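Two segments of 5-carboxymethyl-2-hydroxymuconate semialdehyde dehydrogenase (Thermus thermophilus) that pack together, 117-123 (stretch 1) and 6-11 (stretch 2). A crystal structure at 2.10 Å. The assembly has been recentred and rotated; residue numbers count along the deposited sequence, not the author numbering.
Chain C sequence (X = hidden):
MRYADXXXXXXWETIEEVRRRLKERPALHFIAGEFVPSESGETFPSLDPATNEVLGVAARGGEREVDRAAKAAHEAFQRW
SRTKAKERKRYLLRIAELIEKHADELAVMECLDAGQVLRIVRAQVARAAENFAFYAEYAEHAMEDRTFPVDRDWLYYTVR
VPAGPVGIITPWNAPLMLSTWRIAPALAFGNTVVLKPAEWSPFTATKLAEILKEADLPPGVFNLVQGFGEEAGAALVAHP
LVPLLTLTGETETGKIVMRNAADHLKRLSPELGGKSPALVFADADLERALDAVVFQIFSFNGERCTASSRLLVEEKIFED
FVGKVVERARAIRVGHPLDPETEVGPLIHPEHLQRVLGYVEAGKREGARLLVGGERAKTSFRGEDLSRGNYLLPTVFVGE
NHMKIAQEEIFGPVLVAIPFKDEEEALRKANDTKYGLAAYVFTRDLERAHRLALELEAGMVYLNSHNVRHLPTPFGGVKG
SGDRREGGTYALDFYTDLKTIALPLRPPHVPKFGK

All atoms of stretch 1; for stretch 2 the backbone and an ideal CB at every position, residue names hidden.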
# COMPACT_ATOMS: atom_id res chain seq x y z
N VAL C 117 7.50 6.82 39.51
CA VAL C 117 8.81 7.39 39.81
C VAL C 117 9.12 8.50 38.82
O VAL C 117 8.92 8.35 37.61
CB VAL C 117 9.91 6.31 39.77
CG1 VAL C 117 9.65 5.26 40.83
CG2 VAL C 117 9.97 5.68 38.41
N LEU C 118 9.63 9.62 39.33
CA LEU C 118 9.92 10.79 38.51
C LEU C 118 10.66 10.55 37.20
O LEU C 118 10.23 11.05 36.16
CB LEU C 118 10.65 11.85 39.34
CG LEU C 118 10.76 13.24 38.70
CD1 LEU C 118 9.36 13.77 38.33
CD2 LEU C 118 11.45 14.21 39.67
N ARG C 119 11.76 9.81 37.23
CA ARG C 119 12.50 9.57 35.99
C ARG C 119 11.66 8.88 34.91
O ARG C 119 11.77 9.19 33.73
CB ARG C 119 13.78 8.76 36.26
CG ARG C 119 13.55 7.34 36.77
CD ARG C 119 14.87 6.63 37.01
NE ARG C 119 14.69 5.27 37.50
CZ ARG C 119 14.29 4.96 38.73
NH1 ARG C 119 14.04 5.92 39.62
NH2 ARG C 119 14.15 3.69 39.08
N ILE C 120 10.80 7.95 35.33
CA ILE C 120 9.96 7.26 34.37
C ILE C 120 8.93 8.24 33.79
O ILE C 120 8.66 8.23 32.60
CB ILE C 120 9.25 6.05 35.02
CG1 ILE C 120 10.29 5.00 35.41
CG2 ILE C 120 8.25 5.44 34.05
CD1 ILE C 120 11.14 4.50 34.26
N VAL C 121 8.37 9.09 34.65
CA VAL C 121 7.40 10.07 34.18
C VAL C 121 8.09 11.06 33.24
O VAL C 121 7.49 11.52 32.27
CB VAL C 121 6.77 10.86 35.34
CG1 VAL C 121 5.75 11.86 34.78
CG2 VAL C 121 6.09 9.90 36.34
N ARG C 122 9.35 11.37 33.52
CA ARG C 122 10.08 12.31 32.68
C ARG C 122 10.25 11.73 31.29
O ARG C 122 10.10 12.44 30.30
CB ARG C 122 11.45 12.65 33.28
CG ARG C 122 12.27 13.61 32.42
CD ARG C 122 11.58 14.96 32.25
NE ARG C 122 12.33 15.86 31.37
CZ ARG C 122 12.39 15.74 30.05
NH1 ARG C 122 11.73 14.77 29.43
NH2 ARG C 122 13.10 16.60 29.33
N ALA C 123 10.57 10.44 31.22
CA ALA C 123 10.75 9.77 29.93
C ALA C 123 9.41 9.74 29.19
O ALA C 123 9.37 9.79 27.96
CB ALA C 123 11.25 8.34 30.14
N UNK C 6 18.94 17.32 42.56
CA UNK C 6 18.24 17.13 41.30
C UNK C 6 17.81 15.68 41.17
O UNK C 6 18.53 14.77 41.58
CB UNK C 6 19.12 17.54 40.12
N UNK C 7 16.63 15.46 40.60
CA UNK C 7 16.11 14.11 40.39
C UNK C 7 15.59 14.09 38.97
O UNK C 7 14.76 14.93 38.59
CB UNK C 7 15.02 13.74 41.40
N UNK C 8 16.08 13.14 38.17
CA UNK C 8 15.69 13.03 36.77
C UNK C 8 16.04 14.33 36.04
O UNK C 8 15.36 14.73 35.09
CB UNK C 8 14.20 12.72 36.64
N UNK C 9 17.11 14.98 36.49
CA UNK C 9 17.54 16.22 35.87
C UNK C 9 16.70 17.42 36.28
O UNK C 9 16.87 18.52 35.73
CB UNK C 9 17.51 16.07 34.35
N UNK C 10 15.80 17.23 37.23
CA UNK C 10 14.94 18.31 37.70
C UNK C 10 15.39 18.81 39.07
O UNK C 10 15.63 18.01 39.99
CB UNK C 10 13.48 17.84 37.76
N UNK C 11 15.52 20.12 39.22
CA UNK C 11 15.97 20.71 40.48
C UNK C 11 14.92 20.53 41.56
O UNK C 11 13.72 20.57 41.29
CB UNK C 11 16.29 22.20 40.30

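Position 6 lies out of reach of the helix: nothing of stretch 1 comes within 5.5 Å of its ideal CB, and with extended backbone angles almost any side chain could stand here. The deposited residue is Arg-6, which turns back on its own stretch, Arg-6 NH2 donating a hydrogen bond to the backbone O of position 9 at 3.1 Å.

At position 7 the backbone is again extended, and CA-to-CB points sideways, yet the ideal CB sits 4.0 Å from Leu-118 CD2. The neighbour offers only hydrocarbon there, so a branched or modest apolar side chain such as valine, isoleucine or leucine would suit. It is Val-7, whose CG1 packs 3.8 Å from Leu-118 CD2; Leu-118 CD2 also lies 3.6 Å from Val-7 O. The backbone of this residue is paired with that of position 10, Val-7 N to O of position 10 at 2.8 Å, and N of position 10 to Val-7 O at 2.9 Å, which closes a type I' turn.

Position 8, the first inner residue of that turn, has phi/psi of 59/31, a left-handed conformation in which glycine, asparagine or aspartate is often found. Its CB, however, points toward the helix, with the ideal atom 3.6 Å from Arg-119 CA, 4.0 Å from Leu-118 CG and 4.3 Å from Arg-122 CB. So close to the helix backbone, a small side chain fits most simply. The residue is Ala-8: its methyl CB rests 3.7 Å from Arg-119 CA and 4.0 Å from Leu-118 CG, filling the gap while letting the chains approach to 4.8 Å between Arg-119 CA and Ala-8 CA. No direct hydrogen bond joins the stretches, but a water lies with its O 2.9 Å from Ala-8 O, within hydrogen-bonding reach, and accepts a weak hydrogen bond from Arg-122 NE at 3.0 Å.

Position 9 continues the turn with phi/psi of 78/7. Positive phi by itself favours glycine, and stretch 1 places nothing near the ideal CB to reward a side chain. Gly-9 occupies it.

At position 10 the chain is extended once more and CA-to-CB points toward stretch 1, but the ideal CB is still 4.6 Å from Leu-118 CD2. That leaves room for a longer apolar group, such as isoleucine, leucine or methionine. Ile-10, with chi1 m and chi2 t, extends CD1 to 4.1 Å from Leu-118 CD2, so that this leucine methyl touches both Val-7 and Ile-10.

Position 11 is beyond reach of stretch 1 and precedes a helix; serine, threonine, aspartate or asparagine commonly serve at such an N-cap position. Ser-11 is found there, its OG hydrogen-bonded elsewhere in the structure.

Stretch 2 (6-11) RVAGIS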
# COMPACT_ATOMS: atom_id res chain seq x y z
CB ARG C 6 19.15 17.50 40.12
CG ARG C 6 19.88 18.83 40.27
CD ARG C 6 20.63 19.19 38.99
NE ARG C 6 19.71 19.60 37.93
CZ ARG C 6 19.09 20.78 37.89
NH1 ARG C 6 19.28 21.67 38.85
NH2 ARG C 6 18.26 21.05 36.89
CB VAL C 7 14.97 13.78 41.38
CG1 VAL C 7 14.44 12.37 41.13
CG2 VAL C 7 15.46 13.92 42.81
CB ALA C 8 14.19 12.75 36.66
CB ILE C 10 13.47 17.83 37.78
CG1 ILE C 10 13.02 17.30 36.42
CG2 ILE C 10 12.57 18.98 38.21
CD1 ILE C 10 11.65 16.64 36.42
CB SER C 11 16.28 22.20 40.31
OG SER C 11 15.08 22.94 40.15
O HOH W 1 14.59 16.75 33.19
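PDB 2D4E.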